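Local coordinates for protein glycosaminoglycan xylosylkinase (Hydra vulgaris, PDB 5XOM) that probably phosphorylates the xylose of the glycosaminoglycan linkage region on proteoglycans, as a Fam20-family kinase of the secretory pathway, at residues Phe139-Leu144 against Ser267-Leu272; Arg143-Tyr148 against Asn337-Leu342; Phe305-Ser310 against Leu368-Asp373; Cys319-Ser324 against Asp373-Cys378; Lys377-Lys382 against Asn386-Asp391. One frame throughout, in Å; residues are numbered along the deposited sequence.

Contact 1 (Phe139-Leu144 against Ser267-Leu272)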
# COMPACT_ATOMS: atom_id res chain seq x y z
N PHE A 139 -10.84 5.21 15.08
CA PHE A 139 -10.12 4.40 14.11
C PHE A 139 -9.35 5.27 13.12
O PHE A 139 -8.16 5.02 12.87
CB PHE A 139 -11.09 3.47 13.38
CG PHE A 139 -10.61 3.03 12.04
CD1 PHE A 139 -9.51 2.19 11.91
CD2 PHE A 139 -11.26 3.45 10.89
CE1 PHE A 139 -9.06 1.79 10.66
CE2 PHE A 139 -10.82 3.06 9.64
CZ PHE A 139 -9.72 2.23 9.53
N HIS A 140 -9.97 6.32 12.60
CA HIS A 140 -9.24 7.17 11.65
C HIS A 140 -8.15 7.97 12.34
O HIS A 140 -7.10 8.23 11.73
CB HIS A 140 -10.20 8.09 10.91
CG HIS A 140 -11.05 7.37 9.93
ND1 HIS A 140 -10.55 6.88 8.74
CD2 HIS A 140 -12.35 7.01 9.96
CE1 HIS A 140 -11.52 6.27 8.08
NE2 HIS A 140 -12.62 6.33 8.80
N LEU A 141 -8.35 8.36 13.60
CA LEU A 141 -7.28 9.06 14.28
C LEU A 141 -6.11 8.13 14.56
O LEU A 141 -4.95 8.56 14.57
CB LEU A 141 -7.79 9.70 15.57
CG LEU A 141 -6.68 10.29 16.44
CD1 LEU A 141 -6.29 11.64 15.84
CD2 LEU A 141 -7.11 10.46 17.89
N ASP A 142 -6.39 6.84 14.77
CA ASP A 142 -5.34 5.86 14.99
C ASP A 142 -4.43 5.73 13.77
O ASP A 142 -3.21 5.64 13.90
CB ASP A 142 -5.97 4.51 15.34
CG ASP A 142 -5.00 3.36 15.26
OD1 ASP A 142 -4.85 2.77 14.17
OD2 ASP A 142 -4.38 3.01 16.29
N ARG A 143 -5.02 5.80 12.57
CA ARG A 143 -4.21 5.81 11.35
C ARG A 143 -3.52 7.15 11.16
O ARG A 143 -2.34 7.20 10.79
CB ARG A 143 -5.08 5.47 10.14
CG ARG A 143 -5.83 4.17 10.30
CD ARG A 143 -6.52 3.75 9.02
NE ARG A 143 -5.55 3.39 8.00
CZ ARG A 143 -5.40 4.04 6.85
NH1 ARG A 143 -6.18 5.08 6.57
NH2 ARG A 143 -4.50 3.64 5.97
N LEU A 144 -4.23 8.25 11.41
CA LEU A 144 -3.66 9.58 11.22
C LEU A 144 -2.43 9.80 12.09
O LEU A 144 -1.44 10.39 11.65
CB LEU A 144 -4.72 10.65 11.51
CG LEU A 144 -4.27 12.12 11.47
CD1 LEU A 144 -3.73 12.45 10.09
CD2 LEU A 144 -5.42 13.05 11.86
N SER A 267 -2.10 5.78 26.22
CA SER A 267 -2.62 6.81 27.12
C SER A 267 -2.71 8.16 26.42
O SER A 267 -3.64 8.93 26.69
CB SER A 267 -1.75 6.92 28.38
OG SER A 267 -0.55 7.62 28.11
N ILE A 268 -1.78 8.44 25.51
CA ILE A 268 -1.87 9.65 24.70
C ILE A 268 -3.07 9.57 23.76
O ILE A 268 -3.84 10.53 23.63
CB ILE A 268 -0.56 9.86 23.92
CG1 ILE A 268 0.57 10.26 24.87
CG2 ILE A 268 -0.74 10.89 22.80
CD1 ILE A 268 1.94 10.19 24.24
N PHE A 269 -3.24 8.42 23.10
CA PHE A 269 -4.38 8.24 22.20
C PHE A 269 -5.70 8.33 22.97
O PHE A 269 -6.63 9.00 22.52
CB PHE A 269 -4.23 6.90 21.49
CG PHE A 269 -5.43 6.48 20.67
CD1 PHE A 269 -5.64 6.99 19.40
CD2 PHE A 269 -6.31 5.52 21.16
CE1 PHE A 269 -6.72 6.58 18.64
CE2 PHE A 269 -7.40 5.10 20.39
CZ PHE A 269 -7.60 5.64 19.13
N ASP A 270 -5.77 7.69 24.13
CA ASP A 270 -6.99 7.74 24.93
C ASP A 270 -7.26 9.14 25.46
O ASP A 270 -8.42 9.55 25.59
CB ASP A 270 -6.92 6.74 26.08
CG ASP A 270 -7.24 5.32 25.63
OD1 ASP A 270 -7.94 5.15 24.61
OD2 ASP A 270 -6.79 4.37 26.30
N PHE A 271 -6.20 9.88 25.79
CA PHE A 271 -6.37 11.25 26.27
C PHE A 271 -6.94 12.15 25.19
O PHE A 271 -7.79 13.01 25.47
CB PHE A 271 -5.04 11.80 26.79
CG PHE A 271 -5.07 13.27 27.09
CD1 PHE A 271 -5.79 13.78 28.16
CD2 PHE A 271 -4.41 14.16 26.26
CE1 PHE A 271 -5.81 15.15 28.42
CE2 PHE A 271 -4.44 15.52 26.51
CZ PHE A 271 -5.13 16.02 27.58
N LEU A 272 -6.48 12.00 23.94
CA LEU A 272 -6.99 12.86 22.87
C LEU A 272 -8.47 12.61 22.60
O LEU A 272 -9.22 13.55 22.31
CB LEU A 272 -6.19 12.68 21.58
CG LEU A 272 -4.69 12.92 21.66
CD1 LEU A 272 -3.98 12.20 20.51
CD2 LEU A 272 -4.41 14.43 21.67

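Contact 2 (Arg143-Tyr148 against Asn337-Leu342)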
# COMPACT_ATOMS: atom_id res chain seq x y z
N ARG A 143 -5.02 5.80 12.57
CA ARG A 143 -4.21 5.81 11.35
C ARG A 143 -3.52 7.15 11.16
O ARG A 143 -2.34 7.20 10.79
CB ARG A 143 -5.08 5.47 10.14
CG ARG A 143 -5.83 4.17 10.30
CD ARG A 143 -6.52 3.75 9.02
NE ARG A 143 -5.55 3.39 8.00
CZ ARG A 143 -5.40 4.04 6.85
NH1 ARG A 143 -6.18 5.08 6.57
NH2 ARG A 143 -4.50 3.64 5.97
N LEU A 144 -4.23 8.25 11.41
CA LEU A 144 -3.66 9.58 11.22
C LEU A 144 -2.43 9.80 12.09
O LEU A 144 -1.44 10.39 11.65
CB LEU A 144 -4.72 10.65 11.51
CG LEU A 144 -4.27 12.12 11.47
CD1 LEU A 144 -3.73 12.45 10.09
CD2 LEU A 144 -5.42 13.05 11.86
N LEU A 145 -2.46 9.32 13.33
CA LEU A 145 -1.32 9.47 14.22
C LEU A 145 -0.24 8.42 14.00
O LEU A 145 0.80 8.47 14.67
CB LEU A 145 -1.76 9.44 15.68
CG LEU A 145 -2.72 10.51 16.18
CD1 LEU A 145 -3.22 10.15 17.57
CD2 LEU A 145 -2.04 11.88 16.16
N GLY A 146 -0.45 7.47 13.08
CA GLY A 146 0.56 6.48 12.78
C GLY A 146 0.66 5.34 13.77
O GLY A 146 1.67 4.63 13.76
N PHE A 147 -0.34 5.15 14.63
CA PHE A 147 -0.32 4.02 15.55
C PHE A 147 -0.66 2.72 14.82
O PHE A 147 -0.00 1.69 15.03
CB PHE A 147 -1.29 4.26 16.71
CG PHE A 147 -0.81 5.29 17.70
CD1 PHE A 147 0.48 5.26 18.19
CD2 PHE A 147 -1.67 6.29 18.13
CE1 PHE A 147 0.91 6.21 19.10
CE2 PHE A 147 -1.24 7.24 19.04
CZ PHE A 147 0.06 7.20 19.53
N TYR A 148 -1.69 2.74 13.97
CA TYR A 148 -2.12 1.58 13.18
C TYR A 148 -2.44 0.37 14.06
O TYR A 148 -2.15 -0.78 13.70
CB TYR A 148 -1.08 1.23 12.11
CG TYR A 148 -0.87 2.35 11.09
CD1 TYR A 148 -1.85 2.66 10.16
CD2 TYR A 148 0.30 3.10 11.08
CE1 TYR A 148 -1.68 3.68 9.24
CE2 TYR A 148 0.49 4.13 10.16
CZ TYR A 148 -0.51 4.41 9.25
OH TYR A 148 -0.33 5.43 8.34
N ASN A 337 -1.86 22.37 8.59
CA ASN A 337 -3.22 21.94 8.88
C ASN A 337 -3.24 21.24 10.23
O ASN A 337 -2.45 20.32 10.47
CB ASN A 337 -3.74 21.00 7.80
CG ASN A 337 -4.00 21.72 6.48
OD1 ASN A 337 -3.49 21.31 5.44
ND2 ASN A 337 -4.78 22.79 6.53
N SER A 338 -4.13 21.68 11.11
CA SER A 338 -4.20 21.11 12.44
C SER A 338 -4.63 19.64 12.38
O SER A 338 -5.11 19.14 11.36
CB SER A 338 -5.17 21.90 13.32
OG SER A 338 -6.51 21.59 12.97
N LEU A 339 -4.41 18.95 13.50
CA LEU A 339 -4.80 17.55 13.60
C LEU A 339 -6.27 17.36 13.29
O LEU A 339 -6.66 16.38 12.63
CB LEU A 339 -4.47 17.04 15.01
CG LEU A 339 -4.63 15.55 15.28
CD1 LEU A 339 -3.65 14.78 14.43
CD2 LEU A 339 -4.41 15.28 16.75
N SER A 340 -7.13 18.27 13.75
CA SER A 340 -8.56 18.10 13.55
C SER A 340 -8.96 18.37 12.11
O SER A 340 -9.89 17.74 11.59
CB SER A 340 -9.34 19.00 14.50
OG SER A 340 -9.29 20.36 14.10
N VAL A 341 -8.28 19.30 11.43
CA VAL A 341 -8.57 19.53 10.02
C VAL A 341 -8.22 18.30 9.20
O VAL A 341 -9.01 17.85 8.36
CB VAL A 341 -7.83 20.78 9.53
CG1 VAL A 341 -7.80 20.82 8.00
CG2 VAL A 341 -8.48 22.04 10.09
N LEU A 342 -7.05 17.70 9.46
CA LEU A 342 -6.67 16.49 8.74
C LEU A 342 -7.58 15.32 9.10
O LEU A 342 -7.90 14.50 8.24
CB LEU A 342 -5.21 16.14 9.02
CG LEU A 342 -4.17 17.15 8.54
CD1 LEU A 342 -2.76 16.67 8.85
CD2 LEU A 342 -4.33 17.39 7.04

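Contact 3 (Phe305-Ser310 against Leu368-Asp373)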
# COMPACT_ATOMS: atom_id res chain seq x y z
N PHE A 305 -15.57 19.76 26.12
CA PHE A 305 -15.11 20.91 26.89
C PHE A 305 -14.20 20.52 28.05
O PHE A 305 -13.61 21.40 28.68
CB PHE A 305 -16.30 21.72 27.42
CG PHE A 305 -17.32 22.05 26.36
CD1 PHE A 305 -16.97 22.79 25.25
CD2 PHE A 305 -18.65 21.66 26.51
CE1 PHE A 305 -17.91 23.09 24.26
CE2 PHE A 305 -19.59 21.97 25.54
CZ PHE A 305 -19.22 22.69 24.41
N VAL A 306 -14.09 19.23 28.35
CA VAL A 306 -13.32 18.75 29.50
C VAL A 306 -12.19 17.88 28.99
O VAL A 306 -12.39 17.02 28.12
CB VAL A 306 -14.21 17.96 30.47
CG1 VAL A 306 -13.39 17.37 31.62
CG2 VAL A 306 -15.35 18.84 31.01
N ASP A 307 -10.99 18.11 29.52
CA ASP A 307 -9.81 17.31 29.23
C ASP A 307 -9.40 16.62 30.52
O ASP A 307 -8.97 17.29 31.47
CB ASP A 307 -8.69 18.17 28.67
CG ASP A 307 -9.20 19.17 27.62
OD1 ASP A 307 -8.76 20.34 27.62
OD2 ASP A 307 -10.05 18.78 26.79
N GLU A 308 -9.52 15.28 30.57
CA GLU A 308 -9.22 14.54 31.80
C GLU A 308 -7.75 14.15 31.74
O GLU A 308 -7.37 13.10 31.19
CB GLU A 308 -10.13 13.32 31.95
CG GLU A 308 -11.63 13.64 32.05
CD GLU A 308 -12.08 13.89 33.48
OE1 GLU A 308 -13.28 14.10 33.69
OE2 GLU A 308 -11.26 13.85 34.39
N LYS A 309 -6.91 14.99 32.34
CA LYS A 309 -5.46 14.78 32.31
C LYS A 309 -5.04 13.52 33.04
O LYS A 309 -3.95 13.01 32.78
CB LYS A 309 -4.75 16.00 32.88
CG LYS A 309 -4.80 17.22 31.97
CD LYS A 309 -4.07 18.40 32.59
CE LYS A 309 -4.12 19.62 31.69
NZ LYS A 309 -3.49 20.83 32.30
N SER A 310 -5.87 13.00 33.95
CA SER A 310 -5.54 11.74 34.61
C SER A 310 -5.34 10.60 33.62
O SER A 310 -4.66 9.62 33.95
CB SER A 310 -6.61 11.37 35.63
OG SER A 310 -7.87 11.17 35.00
N LEU A 368 -3.89 18.02 22.01
CA LEU A 368 -2.56 17.76 21.46
C LEU A 368 -1.53 18.70 22.07
O LEU A 368 -0.43 18.28 22.42
CB LEU A 368 -2.60 17.87 19.94
CG LEU A 368 -1.28 17.75 19.18
CD1 LEU A 368 -0.57 16.45 19.53
CD2 LEU A 368 -1.52 17.82 17.68
N LEU A 369 -1.89 19.98 22.23
CA LEU A 369 -0.99 20.92 22.90
C LEU A 369 -0.76 20.53 24.35
O LEU A 369 0.34 20.70 24.88
CB LEU A 369 -1.52 22.35 22.81
CG LEU A 369 -1.55 22.96 21.41
CD1 LEU A 369 -2.05 24.39 21.49
CD2 LEU A 369 -0.18 22.89 20.76
N LEU A 370 -1.81 20.05 25.03
CA LEU A 370 -1.63 19.60 26.41
C LEU A 370 -0.70 18.40 26.49
O LEU A 370 0.02 18.24 27.48
CB LEU A 370 -2.99 19.29 27.04
CG LEU A 370 -4.01 20.43 27.13
CD1 LEU A 370 -5.36 19.92 27.59
CD2 LEU A 370 -3.49 21.55 28.05
N VAL A 371 -0.70 17.54 25.47
CA VAL A 371 0.25 16.43 25.42
C VAL A 371 1.67 16.95 25.28
O VAL A 371 2.58 16.53 25.99
CB VAL A 371 -0.11 15.47 24.27
CG1 VAL A 371 1.03 14.50 24.00
CG2 VAL A 371 -1.37 14.72 24.58
N GLN A 372 1.86 17.90 24.36
CA GLN A 372 3.18 18.51 24.17
C GLN A 372 3.69 19.13 25.47
O GLN A 372 4.86 18.98 25.82
CB GLN A 372 3.11 19.54 23.05
CG GLN A 372 4.41 20.26 22.75
CD GLN A 372 4.30 21.18 21.55
OE1 GLN A 372 5.11 21.13 20.62
NE2 GLN A 372 3.29 22.05 21.57
N ASP A 373 2.81 19.81 26.21
CA ASP A 373 3.20 20.40 27.49
C ASP A 373 3.67 19.32 28.47
O ASP A 373 4.68 19.49 29.16
CB ASP A 373 2.04 21.20 28.08
CG ASP A 373 1.69 22.42 27.26
OD1 ASP A 373 2.49 22.80 26.37
OD2 ASP A 373 0.61 23.01 27.50

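Contact 4 (Cys319-Ser324 against Asp373-Cys378)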
# COMPACT_ATOMS: atom_id res chain seq x y z
N CYS A 319 7.40 9.40 32.50
CA CYS A 319 8.29 10.25 31.70
C CYS A 319 9.19 9.41 30.80
O CYS A 319 10.42 9.52 30.81
CB CYS A 319 9.09 11.20 32.58
SG CYS A 319 8.12 12.63 33.12
N ARG A 320 8.56 8.49 30.07
CA ARG A 320 9.20 7.79 28.97
C ARG A 320 8.29 7.89 27.76
O ARG A 320 7.06 7.88 27.90
CB ARG A 320 9.47 6.33 29.34
CG ARG A 320 10.32 6.18 30.61
CD ARG A 320 10.30 4.76 31.16
NE ARG A 320 10.78 3.79 30.19
CZ ARG A 320 12.07 3.49 30.02
NH1 ARG A 320 12.99 4.08 30.77
NH2 ARG A 320 12.43 2.60 29.10
N LEU A 321 8.88 8.02 26.58
CA LEU A 321 8.10 8.20 25.38
C LEU A 321 8.85 7.60 24.22
O LEU A 321 10.04 7.89 24.02
CB LEU A 321 7.80 9.68 25.10
CG LEU A 321 7.01 10.00 23.82
CD1 LEU A 321 5.67 9.27 23.79
CD2 LEU A 321 6.80 11.50 23.66
N ARG A 322 8.17 6.74 23.46
CA ARG A 322 8.79 6.10 22.32
C ARG A 322 9.17 7.13 21.27
O ARG A 322 8.40 8.06 20.99
CB ARG A 322 7.86 5.06 21.72
CG ARG A 322 8.29 4.53 20.37
CD ARG A 322 7.47 3.31 19.95
NE ARG A 322 7.70 2.17 20.83
CZ ARG A 322 6.73 1.53 21.47
NH1 ARG A 322 5.46 1.92 21.36
NH2 ARG A 322 7.01 0.49 22.25
N SER A 323 10.35 6.95 20.68
CA SER A 323 10.91 7.96 19.78
C SER A 323 10.01 8.21 18.57
O SER A 323 9.77 9.36 18.20
CB SER A 323 12.32 7.55 19.35
OG SER A 323 12.86 8.48 18.43
N SER A 324 9.55 7.14 17.92
CA SER A 324 8.70 7.31 16.74
C SER A 324 7.41 8.06 17.09
O SER A 324 6.92 8.86 16.29
CB SER A 324 8.37 5.96 16.10
OG SER A 324 7.82 5.05 17.03
N ASP A 373 2.81 19.81 26.21
CA ASP A 373 3.20 20.40 27.49
C ASP A 373 3.67 19.32 28.47
O ASP A 373 4.68 19.49 29.16
CB ASP A 373 2.04 21.20 28.08
CG ASP A 373 1.69 22.42 27.26
OD1 ASP A 373 2.49 22.80 26.37
OD2 ASP A 373 0.61 23.01 27.50
N ALA A 374 2.92 18.22 28.56
CA ALA A 374 3.29 17.15 29.48
C ALA A 374 4.64 16.55 29.11
O ALA A 374 5.46 16.25 29.99
CB ALA A 374 2.21 16.07 29.50
N VAL A 375 4.89 16.38 27.81
CA VAL A 375 6.17 15.83 27.36
C VAL A 375 7.30 16.81 27.66
O VAL A 375 8.36 16.43 28.16
CB VAL A 375 6.10 15.47 25.87
CG1 VAL A 375 7.50 15.20 25.31
CG2 VAL A 375 5.20 14.26 25.65
N GLU A 376 7.07 18.10 27.37
CA GLU A 376 8.09 19.11 27.64
C GLU A 376 8.38 19.20 29.14
O GLU A 376 9.52 19.45 29.55
CB GLU A 376 7.68 20.46 27.07
CG GLU A 376 8.07 20.61 25.60
CD GLU A 376 7.31 21.72 24.89
OE1 GLU A 376 6.63 22.52 25.57
OE2 GLU A 376 7.38 21.78 23.64
N LYS A 377 7.35 19.02 29.98
CA LYS A 377 7.59 18.96 31.42
C LYS A 377 8.46 17.77 31.79
O LYS A 377 9.30 17.86 32.69
CB LYS A 377 6.27 18.91 32.18
CG LYS A 377 6.47 18.82 33.69
CD LYS A 377 5.16 18.85 34.45
CE LYS A 377 5.41 19.12 35.93
NZ LYS A 377 4.20 19.62 36.63
N CYS A 378 8.25 16.62 31.13
CA CYS A 378 9.12 15.47 31.36
C CYS A 378 10.56 15.78 30.98
O CYS A 378 11.49 15.39 31.69
CB CYS A 378 8.61 14.25 30.59
SG CYS A 378 7.26 13.34 31.40

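Contact 5 (Lys377-Lys382 against Asn386-Asp391)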
# COMPACT_ATOMS: atom_id res chain seq x y z
N LYS A 377 7.35 19.02 29.98
CA LYS A 377 7.59 18.96 31.42
C LYS A 377 8.46 17.77 31.79
O LYS A 377 9.30 17.86 32.69
CB LYS A 377 6.27 18.91 32.18
CG LYS A 377 6.47 18.82 33.69
CD LYS A 377 5.16 18.85 34.45
CE LYS A 377 5.41 19.12 35.93
NZ LYS A 377 4.20 19.62 36.63
N CYS A 378 8.25 16.62 31.13
CA CYS A 378 9.12 15.47 31.36
C CYS A 378 10.56 15.78 30.98
O CYS A 378 11.49 15.39 31.69
CB CYS A 378 8.61 14.25 30.59
SG CYS A 378 7.26 13.34 31.40
N PHE A 379 10.76 16.50 29.87
CA PHE A 379 12.11 16.88 29.48
C PHE A 379 12.77 17.76 30.52
O PHE A 379 13.94 17.58 30.85
CB PHE A 379 12.09 17.58 28.12
CG PHE A 379 11.75 16.67 26.97
CD1 PHE A 379 11.63 17.18 25.69
CD2 PHE A 379 11.56 15.33 27.16
CE1 PHE A 379 11.32 16.33 24.63
CE2 PHE A 379 11.25 14.50 26.10
CZ PHE A 379 11.13 15.00 24.84
N LYS A 380 12.02 18.73 31.06
CA LYS A 380 12.62 19.66 32.01
C LYS A 380 13.11 18.94 33.26
O LYS A 380 14.14 19.33 33.84
CB LYS A 380 11.62 20.76 32.38
CG LYS A 380 11.85 21.40 33.74
CD LYS A 380 11.55 22.89 33.74
CE LYS A 380 12.51 23.65 32.83
NZ LYS A 380 12.43 25.13 33.03
N GLU A 381 12.42 17.89 33.68
CA GLU A 381 12.67 17.28 34.98
C GLU A 381 13.42 15.96 34.89
O GLU A 381 13.78 15.40 35.93
CB GLU A 381 11.34 17.09 35.70
CG GLU A 381 10.59 18.40 35.87
CD GLU A 381 9.18 18.24 36.40
OE1 GLU A 381 8.75 17.08 36.60
OE2 GLU A 381 8.51 19.27 36.61
N LYS A 382 13.70 15.46 33.68
CA LYS A 382 14.53 14.27 33.53
C LYS A 382 15.52 14.36 32.38
O LYS A 382 16.33 13.44 32.21
CB LYS A 382 13.63 13.03 33.33
CG LYS A 382 12.95 12.56 34.61
CD LYS A 382 12.43 11.12 34.54
CE LYS A 382 12.88 10.38 33.27
NZ LYS A 382 12.59 8.92 33.32
N ASN A 386 16.79 11.15 28.31
CA ASN A 386 16.37 10.06 29.19
C ASN A 386 14.87 9.80 29.13
O ASN A 386 14.39 8.83 29.74
CB ASN A 386 16.75 10.34 30.66
CG ASN A 386 18.21 10.68 30.83
OD1 ASN A 386 18.55 11.70 31.44
ND2 ASN A 386 19.09 9.88 30.24
N VAL A 387 14.11 10.63 28.42
CA VAL A 387 12.68 10.42 28.22
C VAL A 387 12.39 9.78 26.88
O VAL A 387 11.56 8.88 26.78
CB VAL A 387 11.91 11.76 28.37
CG1 VAL A 387 10.51 11.63 27.78
CG2 VAL A 387 11.85 12.17 29.84
N ILE A 388 13.05 10.24 25.82
CA ILE A 388 12.86 9.68 24.49
C ILE A 388 13.61 8.36 24.39
O ILE A 388 14.85 8.33 24.48
CB ILE A 388 13.33 10.67 23.41
CG1 ILE A 388 12.52 11.96 23.50
CG2 ILE A 388 13.25 10.05 22.04
CD1 ILE A 388 11.02 11.73 23.53
N ILE A 389 12.88 7.26 24.22
CA ILE A 389 13.45 5.93 24.09
C ILE A 389 13.31 5.48 22.64
O ILE A 389 12.19 5.35 22.13
CB ILE A 389 12.81 4.91 25.05
CG1 ILE A 389 13.29 5.14 26.48
CG2 ILE A 389 13.16 3.50 24.63
CD1 ILE A 389 12.40 6.01 27.29
N GLU A 390 14.44 5.22 21.99
CA GLU A 390 14.44 4.65 20.64
C GLU A 390 14.50 3.14 20.79
O GLU A 390 15.57 2.56 20.98
CB GLU A 390 15.61 5.18 19.82
CG GLU A 390 15.74 4.51 18.46
CD GLU A 390 14.52 4.72 17.57
OE1 GLU A 390 14.42 5.79 16.94
OE2 GLU A 390 13.65 3.83 17.53
N ASP A 391 13.33 2.49 20.73
CA ASP A 391 13.25 1.04 20.76
C ASP A 391 13.01 0.45 19.38
O ASP A 391 12.72 -0.75 19.27
CB ASP A 391 12.15 0.58 21.73
CG ASP A 391 10.74 0.92 21.25
OD1 ASP A 391 10.58 1.72 20.30
OD2 ASP A 391 9.78 0.37 21.83

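Contact 1 (Phe139-Leu144 against Ser267-Leu272)
The ring of Phe-269 meets helix 139-144 obliquely, at the corner made by Leu-141 and Asp-142. Its CE1 lies 4.0 Å from Leu-141 CD2. The same Phe-269 CE1 comes 3.9 Å from the backbone N of Asp-142 and about as near to that residue's CB. The ring also stacks with the ring of His-294, outside the two segments. A second flat pair lies within helix 139-144: Phe-139 CD2 sits 3.7 Å above the His-140 ring plane, over its centre.

Leu-141 reaches the other helix with CG opposite its own backbone N (chi1 172°). Its side chain and that of Phe-269 lie alongside one another, pointing opposite ways. Leu-141 CD2 also touches Leu-272 CB at 4.4 Å, one helical turn further on. Asp-142 meets the phenylalanine with its backbone N and CB, not with its carboxylate. The carboxylate is held elsewhere: OD2 accepts from Arg-149 N and from His-294 ND1. Asp-142 thus probably helps position the imidazole that stacks with Phe-269.

No hydrogen bond crosses between the segments, and all the touching residues are buried. The segment axes approach to 11.2 Å, a gap bridged mainly by the Leu-141 and Phe-269 side chains. A helix following the third strand of a five-stranded antiparallel sheet, packed on a helix of the other lobe, is consistent with the alphaC and alphaE helices of the protein kinase fold.

Contact 2 (Arg143-Tyr148 against Asn337-Leu342)
Leu-144 reaches across to Leu-339 and Leu-342 from the last turn of helix 132-144. Its CB points toward helix 339-347 but makes no close contact itself. CG follows, anti to the backbone N (chi1 175°), and comes 4.0 Å from Leu-339 CD1. There the side chain forks. Leu-144 CD1 goes to Leu-342 CB, at 4.1 Å. Leu-144 CD2 goes to the first turn of the helix, 3.6 Å from Leu-339 CD1, and lies equally near the carbonyl oxygen of Leu-339. An alanine here would remove both branches, and is likely to leave a gap between the two helices and Leu-339 CD1 less firmly placed.

The site is a meeting of helix ends. Helix 132-144 closes in a Schellman motif, with Gly-146 at positive phi, its N bonded to Arg-143 O at 3.0 Å, and Phe-147 N probably bonded to Asp-142 O. Helix 339-347 starts from Ser-338 at its N-cap position. Both ends belong to a kinase-like fold, in which helix 132-144 is probably alphaC.

Leu-145 adds the other apolar contact. Its CD2 touches Leu-339 CD1 at 3.7 Å, the two side chains crossing at about a right angle. Leu-339 CD1 is therefore wedged between neighbouring leucines. Behind it, Leu-339 also packs on Leu-368 of helix 358-382. Ser-338 OG and Ser-340 OG both hydrogen-bond to Asp-365 OD1 of that same helix.

Contact 3 (Phe305-Ser310 against Leu368-Asp373)
Leu-370 packs its two methyl groups differently against the loop 305-310. The close side is at Asp-307. Leu-370 CD1 lies 3.4 Å from Asp-307 OD1 and 3.9 Å from Asp-307 CB, so it rests along the side chain rather than at one point. Leu-370 CG is anti to its carbonyl carbon (chi1 -61°), which carries the methyl fork out to the loop. Phe-271 of helix 259-273 also touches Leu-370 CD1, with its CZ 3.9 Å away.

The other side is looser. Lys-309 runs extended past the leucine, and its CE comes only to 4.2 Å from Leu-370 CD2. Lys-309 is exposed. Its NZ stays 6.7 Å from Asp-373 OD2, so the opposite charges do not touch.

The loop follows strand 289-292 and leads to helix 313-318. This position is consistent with the region of the activation segment in protein kinases.

No hydrogen bond or salt bridge joins the two segments themselves. Asp-307 has its charge partners on helix 358-382, about one turn before Leu-370: OD2 pairs with Arg-367 NE and OD1 with Arg-366 NE. The carboxylate is thus probably kept ionised by two arginines. Leu-370 CD1 lies against it and probably shields it in part from solvent. The salt bridges to the arginines probably do most to hold the loop here, with methyl-to-carboxylate and methyl-to-lysine packing beside them.

Contact 4 (Cys319-Ser324 against Asp373-Cys378)
The disulfide between Cys-319 and Cys-378 pins the turn after helix 313-318 to helix 358-382. The SG atoms of Cys-319 and Cys-378 are 2.0 Å apart. The S-S torsion is -78°, a left-handed twist. Each SG lies anti to its own carbonyl carbon, and Cys-319 CB stands 3.7 Å from Cys-378 CB. Cys-319 has positive phi, where the chain leaves the helix and turns toward the short strand 321-322.

A second, apolar contact lies one turn back on the helix. Leu-321 CD2 sits against the fork of Val-375, 3.8 Å from CG2 and 4.1 Å from CG1. The leucine lies across the valine fork. On another side Leu-321 packs on Ile-268 of helix 259-273, and Val-387 covers both cysteines.

No hydrogen bond passes between the two segments. The link is covalent with a hydrophobic neighbour, and the disulfide fits a protein folded in the oxidising secretory pathway.

Contact 5 (Lys377-Lys382 against Asn386-Asp391)
Phe-379 CG lies anti to its carbonyl carbon (chi1 -70°), which swings the ring off the helix toward Val-387 and Ile-388. With CG1 anti to its backbone N (chi1 164°), Val-387 turns CG1 to the ring edge and CG2 to the backbone and CB of Cys-378. Both Val-387 and Ile-388 touch the ring at its edge, in plane. Phe-379 CE2 is 3.4 Å from Val-387 CG1, and Phe-379 CZ is 3.5 Å from Ile-388 CD1. Phe-379 also packs edge-to-face with Tyr-326. A serine in its place would probably leave Val-387 CG1 and Ile-388 CD1 without their cover and Tyr-326 without its ring partner.

Val-387 CG2 lies 3.7 Å from Cys-378 O and 3.9 Å from Cys-378 CB. Lys-382 folds round it: the chain bends at chi3, and both CB and CE of Lys-382 stand 4.0 Å from Val-387 CG2. The lysine NZ ends in a weak hydrogen bond to Cys-319 O.

The chain thus turns back on the C-terminal end of helix 358-382. Strand 388-389 then runs parallel to strand 321-322, with Ile-388 resting on helix 323-334 and Ile-389 on helix 259-273.

In the fold
Contacts 1 and 2 share the end of helix 132-144, and their centres are 8 Å apart. Leu-272 CD1 touches Leu-145 CD1 between them, at 3.7 Å. Leu-339 CD2 touches Leu-368 CD2 at 4.0 Å, joining contacts 2 and 3. Contacts 3, 4 and 5 follow one another along helix 358-382. Contacts 4 and 5, centres 5 Å apart, are joined by the Arg-322 to Asp-391 salt bridge and by neighbouring strands of one small parallel sheet. From helix 259-273, Phe-271 packs on contact 3 and Ile-268 on contact 4. The centre of contact 1 lies about 8 Å from the chain centre, that of contact 5 about 27 Å. The N-acetylglucosamine near Asn-286 to Asn-288 is an attached glycan, not a pocket ligand.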